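Local coordinates for protein suppressor of fused homolog (Drosophila melanogaster, PDB 6LPH) that probably binds and sequesters DNA-binding transcription factors, including RNA polymerase II-specific ones, and is represented by its N-terminal part, from a complex with Fu, at residues 76-82 against 98-104. Numbering follows the deposited sequence.
Sequences SFGLSDL and SGMGFEL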
ATOM      1  N   SER A  76      -4.751  -1.956   3.402  1.00 10.33           N
ATOM      2  CA  SER A  76      -5.783  -2.856   2.850  1.00 10.40           C
ATOM      3  C   SER A  76      -6.431  -3.703   3.924  1.00 10.85           C
ATOM      4  O   SER A  76      -5.830  -3.960   4.991  1.00 10.89           O
ATOM      5  CB  SER A  76      -5.170  -3.824   1.807  1.00 11.41           C
ATOM      6  OG  SER A  76      -4.427  -4.890   2.450  1.00 13.07           O
ATOM      7  N   PHE A  77      -7.649  -4.166   3.632  1.00 10.80           N
ATOM      8  CA  PHE A  77      -8.353  -5.122   4.500  1.00 11.26           C
ATOM      9  C   PHE A  77      -8.925  -6.182   3.592  1.00 10.94           C
ATOM     10  O   PHE A  77      -9.802  -5.875   2.750  1.00 12.17           O
ATOM     11  CB  PHE A  77      -9.534  -4.466   5.215  1.00 10.95           C
ATOM     12  CG  PHE A  77      -9.162  -3.324   6.122  1.00 12.40           C
ATOM     13  CD1 PHE A  77      -8.897  -2.051   5.599  1.00 11.38           C
ATOM     14  CD2 PHE A  77      -9.158  -3.493   7.508  1.00 12.61           C
ATOM     15  CE1 PHE A  77      -8.583  -0.983   6.435  1.00 12.83           C
ATOM     16  CE2 PHE A  77      -8.862  -2.417   8.342  1.00 15.44           C
ATOM     17  CZ  PHE A  77      -8.568  -1.160   7.806  1.00 14.00           C
ATOM     18  N   GLY A  78      -8.461  -7.418   3.771  1.00 11.22           N
ATOM     19  CA  GLY A  78      -8.990  -8.552   3.032  1.00 10.38           C
ATOM     20  C   GLY A  78      -8.023  -9.691   2.790  1.00 11.02           C
ATOM     21  O   GLY A  78      -8.474 -10.808   2.579  1.00 13.34           O
ATOM     22  N   LEU A  79      -6.708  -9.417   2.777  1.00 11.44           N
ATOM     23  CA  LEU A  79      -5.687 -10.481   2.620  1.00 11.94           C
ATOM     24  C   LEU A  79      -5.539 -11.286   3.909  1.00 12.01           C
ATOM     25  O   LEU A  79      -5.201 -12.476   3.873  1.00 14.25           O
ATOM     26  CB  LEU A  79      -4.319  -9.905   2.159  1.00 11.98           C
ATOM     27  CG  LEU A  79      -4.389  -9.328   0.723  1.00 12.71           C
ATOM     28  CD1 LEU A  79      -3.203  -8.440   0.448  1.00 11.47           C
ATOM     29  CD2 LEU A  79      -4.311 -10.499  -0.220  1.00 17.86           C
ATOM     30  N   SER A  80      -5.801 -10.634   5.034  1.00 12.45           N
ATOM     31  CA  SER A  80      -5.886 -11.339   6.325  1.00 12.93           C
ATOM     32  C   SER A  80      -7.336 -11.796   6.566  1.00 13.38           C
ATOM     33  O   SER A  80      -8.243 -11.472   5.777  1.00 12.18           O
ATOM     34  CB  SER A  80      -5.393 -10.435   7.452  1.00 12.80           C
ATOM     35  OG  SER A  80      -6.301  -9.367   7.661  1.00 14.09           O
ATOM     36  N   ASP A  81      -7.555 -12.570   7.630  1.00 12.93           N
ATOM     37  CA  ASP A  81      -8.882 -13.109   7.893  1.00 14.08           C
ATOM     38  C   ASP A  81      -9.688 -12.103   8.718  1.00 14.03           C
ATOM     39  O   ASP A  81      -9.623 -12.114   9.954  1.00 15.50           O
ATOM     40  CB  ASP A  81      -8.779 -14.465   8.612  1.00 15.83           C
ATOM     41  CG  ASP A  81     -10.136 -15.091   8.891  1.00 18.00           C
ATOM     42  OD1 ASP A  81     -10.180 -16.149   9.552  1.00 22.13           O
ATOM     43  OD2 ASP A  81     -11.168 -14.521   8.475  1.00 18.29           O
ATOM     44  N   LEU A  82     -10.432 -11.236   8.027  1.00 12.26           N
ATOM     45  CA  LEU A  82     -11.261 -10.214   8.681  1.00 13.97           C
ATOM     46  C   LEU A  82     -12.404 -10.800   9.526  1.00 14.89           C
ATOM     47  O   LEU A  82     -12.840 -10.192  10.499  1.00 15.26           O
ATOM     48  CB  LEU A  82     -11.883  -9.308   7.610  1.00 11.97           C
ATOM     49  CG  LEU A  82     -10.892  -8.558   6.683  1.00 11.71           C
ATOM     50  CD1 LEU A  82     -11.636  -7.660   5.657  1.00 10.78           C
ATOM     51  CD2 LEU A  82      -9.885  -7.751   7.512  1.00 11.76           C
ATOM     52  N   SER A  98      -3.280 -15.108  10.056  1.00 16.30           N
ATOM     53  CA  SER A  98      -4.662 -14.720   9.797  1.00 15.68           C
ATOM     54  C   SER A  98      -4.810 -14.654   8.273  1.00 14.71           C
ATOM     55  O   SER A  98      -4.212 -13.785   7.655  1.00 14.92           O
ATOM     56  CB  SER A  98      -4.949 -13.338  10.414  1.00 15.05           C
ATOM     57  OG  SER A  98      -6.253 -12.893  10.092  1.00 14.17           O
ATOM     58  N   GLY A  99      -5.561 -15.576   7.669  1.00 15.02           N
ATOM     59  CA  GLY A  99      -5.713 -15.605   6.203  1.00 16.21           C
ATOM     60  C   GLY A  99      -4.349 -15.795   5.582  1.00 15.65           C
ATOM     61  O   GLY A  99      -3.604 -16.683   6.008  1.00 15.51           O
ATOM     62  N   MET A 100      -4.006 -14.948   4.608  1.00 14.28           N
ATOM     63  CA  MET A 100      -2.648 -14.984   4.049  1.00 14.82           C
ATOM     64  C   MET A 100      -1.572 -14.487   5.024  1.00 14.55           C
ATOM     65  O   MET A 100      -0.390 -14.690   4.784  1.00 16.39           O
ATOM     66  CB  MET A 100      -2.567 -14.250   2.693  1.00 17.11           C
ATOM     67  CG  MET A 100      -3.468 -14.894   1.647  1.00 20.78           C
ATOM     68  SD  MET A 100      -2.970 -14.486  -0.040  1.00 29.95           S
ATOM     69  CE  MET A 100      -1.686 -15.721  -0.317  1.00 26.66           C
ATOM     70  N   GLY A 101      -1.973 -13.860   6.126  1.00 14.65           N
ATOM     71  CA  GLY A 101      -1.026 -13.539   7.205  1.00 15.41           C
ATOM     72  C   GLY A 101      -0.432 -12.142   7.092  1.00 15.36           C
ATOM     73  O   GLY A 101       0.505 -11.778   7.836  1.00 16.26           O
ATOM     74  N   PHE A 102      -0.978 -11.355   6.164  1.00 13.42           N
ATOM     75  CA  PHE A 102      -0.529  -9.986   6.001  1.00 14.64           C
ATOM     76  C   PHE A 102      -1.616  -9.093   5.386  1.00 13.41           C
ATOM     77  O   PHE A 102      -2.625  -9.613   4.877  1.00 12.85           O
ATOM     78  CB  PHE A 102       0.755  -9.950   5.143  1.00 15.63           C
ATOM     79  CG  PHE A 102       0.522 -10.282   3.692  1.00 15.06           C
ATOM     80  CD1 PHE A 102       0.315  -9.278   2.758  1.00 13.80           C
ATOM     81  CD2 PHE A 102       0.492 -11.607   3.272  1.00 16.74           C
ATOM     82  CE1 PHE A 102       0.107  -9.583   1.423  1.00 16.82           C
ATOM     83  CE2 PHE A 102       0.265 -11.913   1.946  1.00 20.28           C
ATOM     84  CZ  PHE A 102       0.070 -10.905   1.025  1.00 19.27           C
ATOM     85  N   GLU A 103      -1.431  -7.769   5.498  1.00 12.01           N
ATOM     86  CA  GLU A 103      -2.155  -6.807   4.670  1.00 11.26           C
ATOM     87  C   GLU A 103      -1.130  -5.937   3.982  1.00 11.19           C
ATOM     88  O   GLU A 103       0.029  -5.864   4.410  1.00 10.99           O
ATOM     89  CB  GLU A 103      -3.160  -5.930   5.465  1.00 10.63           C
ATOM     90  CG  GLU A 103      -4.333  -6.730   6.098  1.00 11.68           C
ATOM     91  CD  GLU A 103      -5.381  -7.231   5.111  1.00 11.90           C
ATOM     92  OE1 GLU A 103      -5.307  -6.958   3.862  1.00 12.26           O
ATOM     93  OE2 GLU A 103      -6.337  -7.880   5.604  1.00 12.44           O
ATOM     94  N   LEU A 104      -1.574  -5.285   2.899  1.00 12.09           N
ATOM     95  CA  LEU A 104      -0.725  -4.396   2.146  1.00 10.55           C
ATOM     96  C   LEU A 104      -0.813  -2.957   2.663  1.00 10.84           C
ATOM     97  O   LEU A 104      -1.917  -2.473   2.994  1.00 11.21           O
ATOM     98  CB  LEU A 104      -1.176  -4.376   0.687  1.00 10.66           C
ATOM     99  CG  LEU A 104      -1.044  -5.740  -0.032  1.00 11.80           C
ATOM    100  CD1 LEU A 104      -1.712  -5.693  -1.399  1.00 13.74           C
ATOM    101  CD2 LEU A 104       0.429  -6.142  -0.164  1.00 16.99           C
TER
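Glu103 sends its carboxylate into the turn that leaves strand 71-77, where five donors of residues 76-80 grip it. Strands 71-77 and 97-109 are antiparallel neighbours in the mixed sheet of the SUFU domain. CG lies beside the backbone N (chi1 -65°) and the chain bends at chi2 (-73°), which carries the acid across to the loop amides. OE1 takes Ser76 OG at 2.7 Å on its anti side and Leu79 N on its syn side, from opposite faces of the carboxylate plane. OE2 takes Gly78 N in an almost straight bond (2.8 Å, 178°), Ser80 OG on the anti side at 2.5 Å, and Ser80 N from well above the plane. Ser76 N gives an ordinary backbone bond to Leu104 O (2.9 Å), but Leu104 N turns to Ser76 OG, so a hydroxyl takes the place of a backbone carbonyl as the strand ends. Leu79, in the loop, lies against the apolar side of strand 97-109: CB sits over one face of the Phe102 ring, and CD1 presses tightly on Leu104 CG (3.5 Å) and meets Phe102 CE1. Phe144 and Ile139 of helix 131-146 pack on this cluster. Beyond it, Leu79 O accepts Met100 N (2.8 Å) in the type II' turn Ser98-Gly101, and Asp81 N bonds to Ser98 OG (2.8 Å), a hydroxyl shared with Thr188. Gly99 passes so close that a CB there would clash with Leu79 O. A leucine in place of Glu103 would probably leave the amides of Gly78, Leu79 and Ser80 without their acceptor inside the buried turn and let the loop shift. Three amide N-H groups and two hydroxyls turn their dipoles to the buried carboxylate, which probably steadies its negative charge and ties the loop to the strand.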